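Local atomic coordinates of putative esterase PA1618 (Pseudomonas aeruginosa, PDB entry 4QD8), a protein that probably hydrolyses acyl-CoA thioesters, perhaps 1,4-dihydroxy-2-naphthoyl-CoA, as a hotdog-fold thioesterase of the PaaI family, and binds the substrate analogue phenacyl-CoA. Residues A[15-20]-A[27-32]. Numbering follows the deposited sequence.
Sequences ASQKNS and IRFEAF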
loop_
_atom_site.group_PDB
_atom_site.type_symbol
_atom_site.label_atom_id
_atom_site.label_comp_id
_atom_site.label_asym_id
_atom_site.label_seq_id
_atom_site.Cartn_x
_atom_site.Cartn_y
_atom_site.Cartn_z
ATOM N N ALA A 15 19.346 19.842 -12.909
ATOM C CA ALA A 15 20.786 19.770 -12.714
ATOM C C ALA A 15 21.173 18.904 -11.506
ATOM O O ALA A 15 22.196 18.224 -11.526
ATOM C CB ALA A 15 21.386 21.180 -12.590
ATOM N N SER A 16 20.345 18.921 -10.462
ATOM C CA SER A 16 20.685 18.209 -9.228
ATOM C C SER A 16 20.680 16.693 -9.397
ATOM O O SER A 16 21.224 15.971 -8.561
ATOM C CB SER A 16 19.768 18.633 -8.073
ATOM O OG SER A 16 18.438 18.189 -8.269
ATOM N N GLN A 17 20.098 16.207 -10.493
ATOM C CA GLN A 17 19.993 14.769 -10.724
ATOM C C GLN A 17 21.235 14.143 -11.325
ATOM O O GLN A 17 21.279 12.933 -11.545
ATOM C CB GLN A 17 18.824 14.465 -11.656
ATOM C CG GLN A 17 17.486 14.846 -11.127
ATOM C CD GLN A 17 16.392 14.341 -12.022
ATOM O OE1 GLN A 17 15.572 13.516 -11.612
ATOM N NE2 GLN A 17 16.375 14.815 -13.265
ATOM N N LYS A 18 22.237 14.965 -11.622
ATOM C CA LYS A 18 23.457 14.468 -12.236
ATOM C C LYS A 18 24.053 13.337 -11.404
ATOM O O LYS A 18 24.068 13.414 -10.177
ATOM C CB LYS A 18 24.464 15.609 -12.381
ATOM C CG LYS A 18 25.734 15.239 -13.114
ATOM C CD LYS A 18 26.765 16.341 -12.930
ATOM C CE LYS A 18 27.987 16.112 -13.796
ATOM N NZ LYS A 18 29.002 17.171 -13.550
ATOM N N ASN A 19 24.505 12.281 -12.078
ATOM C CA ASN A 19 25.063 11.097 -11.422
ATOM C C ASN A 19 24.094 10.388 -10.487
ATOM O O ASN A 19 24.504 9.830 -9.467
ATOM C CB ASN A 19 26.342 11.433 -10.646
ATOM C CG ASN A 19 27.431 12.007 -11.525
ATOM O OD1 ASN A 19 27.529 11.682 -12.709
ATOM N ND2 ASN A 19 28.264 12.867 -10.943
ATOM N N SER A 20 22.810 10.403 -10.828
ATOM C CA SER A 20 21.831 9.655 -10.051
ATOM C C SER A 20 20.851 9.001 -11.024
ATOM O O SER A 20 20.918 9.241 -12.229
ATOM C CB SER A 20 21.097 10.564 -9.064
ATOM O OG SER A 20 20.171 11.390 -9.736
ATOM N N ILE A 27 14.517 11.505 -16.486
ATOM C CA ILE A 27 13.498 12.257 -15.761
ATOM C C ILE A 27 13.739 13.757 -15.910
ATOM O O ILE A 27 14.858 14.252 -15.735
ATOM C CB ILE A 27 13.422 11.842 -14.271
ATOM C CG1 ILE A 27 12.939 10.395 -14.152
ATOM C CG2 ILE A 27 12.487 12.782 -13.494
ATOM C CD1 ILE A 27 12.943 9.833 -12.700
ATOM N N ARG A 28 12.680 14.466 -16.274
ATOM C CA ARG A 28 12.761 15.896 -16.512
ATOM C C ARG A 28 11.680 16.601 -15.710
ATOM O O ARG A 28 10.493 16.352 -15.921
ATOM C CB ARG A 28 12.581 16.176 -18.013
ATOM C CG ARG A 28 12.701 17.641 -18.402
ATOM C CD ARG A 28 12.457 17.837 -19.898
ATOM N NE ARG A 28 11.055 17.626 -20.267
ATOM C CZ ARG A 28 10.649 17.166 -21.447
ATOM N NH1 ARG A 28 11.534 16.853 -22.383
ATOM N NH2 ARG A 28 9.354 16.999 -21.686
ATOM N N PHE A 29 12.087 17.465 -14.778
ATOM C CA PHE A 29 11.127 18.336 -14.103
ATOM C C PHE A 29 10.672 19.393 -15.095
ATOM O O PHE A 29 11.510 20.084 -15.681
ATOM C CB PHE A 29 11.753 18.960 -12.855
ATOM C CG PHE A 29 12.011 17.951 -11.773
ATOM C CD1 PHE A 29 13.164 17.184 -11.785
ATOM C CD2 PHE A 29 11.071 17.733 -10.775
ATOM C CE1 PHE A 29 13.389 16.219 -10.804
ATOM C CE2 PHE A 29 11.283 16.783 -9.797
ATOM C CZ PHE A 29 12.447 16.017 -9.810
ATOM N N GLU A 30 9.356 19.502 -15.283
ATOM C CA GLU A 30 8.780 20.221 -16.418
ATOM C C GLU A 30 8.025 21.478 -16.054
ATOM O O GLU A 30 8.007 22.449 -16.815
ATOM C CB GLU A 30 7.764 19.329 -17.120
ATOM C CG GLU A 30 8.228 17.932 -17.367
ATOM C CD GLU A 30 7.623 17.374 -18.615
ATOM O OE1 GLU A 30 8.402 16.949 -19.496
ATOM O OE2 GLU A 30 6.371 17.367 -18.706
ATOM N N ALA A 31 7.336 21.433 -14.923
ATOM C CA ALA A 31 6.366 22.464 -14.593
ATOM C C ALA A 31 6.082 22.481 -13.109
ATOM O O ALA A 31 6.288 21.489 -12.408
ATOM C CB ALA A 31 5.077 22.229 -15.358
ATOM N N PHE A 32 5.611 23.625 -12.631
ATOM C CA PHE A 32 5.096 23.721 -11.278
ATOM C C PHE A 32 4.059 24.830 -11.190
ATOM O O PHE A 32 3.990 25.701 -12.059
ATOM C CB PHE A 32 6.224 23.944 -10.270
ATOM C CG PHE A 32 6.852 25.312 -10.336
ATOM C CD1 PHE A 32 6.351 26.359 -9.570
ATOM C CD2 PHE A 32 7.957 25.539 -11.148
ATOM C CE1 PHE A 32 6.933 27.619 -9.623
ATOM C CE2 PHE A 32 8.550 26.797 -11.207
ATOM C CZ PHE A 32 8.033 27.839 -10.442
#
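Gln17 reaches from the loop between helices 10-15 and 21-25 to the start of strand 28-32, where its NE2 donates to Ile27 O at 3.0 Å. The hydrogen bond is fairly straight (N-H...O 155°). Ile27 O lies almost in the amide plane of Gln17, whereas NE2 stands above the carbonyl plane of Ile27. The side chain is extended beyond CG (chi2 -172°), which carries the amide across to that carbonyl. The other branch of the amide packs against carbon: Gln17 OE1 lies 3.7 Å from Ile27 CG2. Gln17 OE1 is also 3.6 Å from Phe29 CE1. Gln17 CD meets the Phe29 ring at its edge, in the ring plane, with amide and ring planes 66° apart. In this hotdog fold the curled antiparallel sheet wraps the long helix 56-72, and Ile27 and Phe29 also pack on that helix, at Leu62 and Ser65 and at Met69 respectively. All three touching residues are buried. On the loop side, Ser20 OG donates to Gln17 O at 2.6 Å across the type II turn 17-20, just before helix 21-25. Beyond Gln17 the loop loses touch with the strand: Lys18 and Asn19, at the middle of that turn, are exposed. In strand 28-32, Arg28 turns its CB away from the loop, and Glu30 OE1 hydrogen-bonds Ser40 OG.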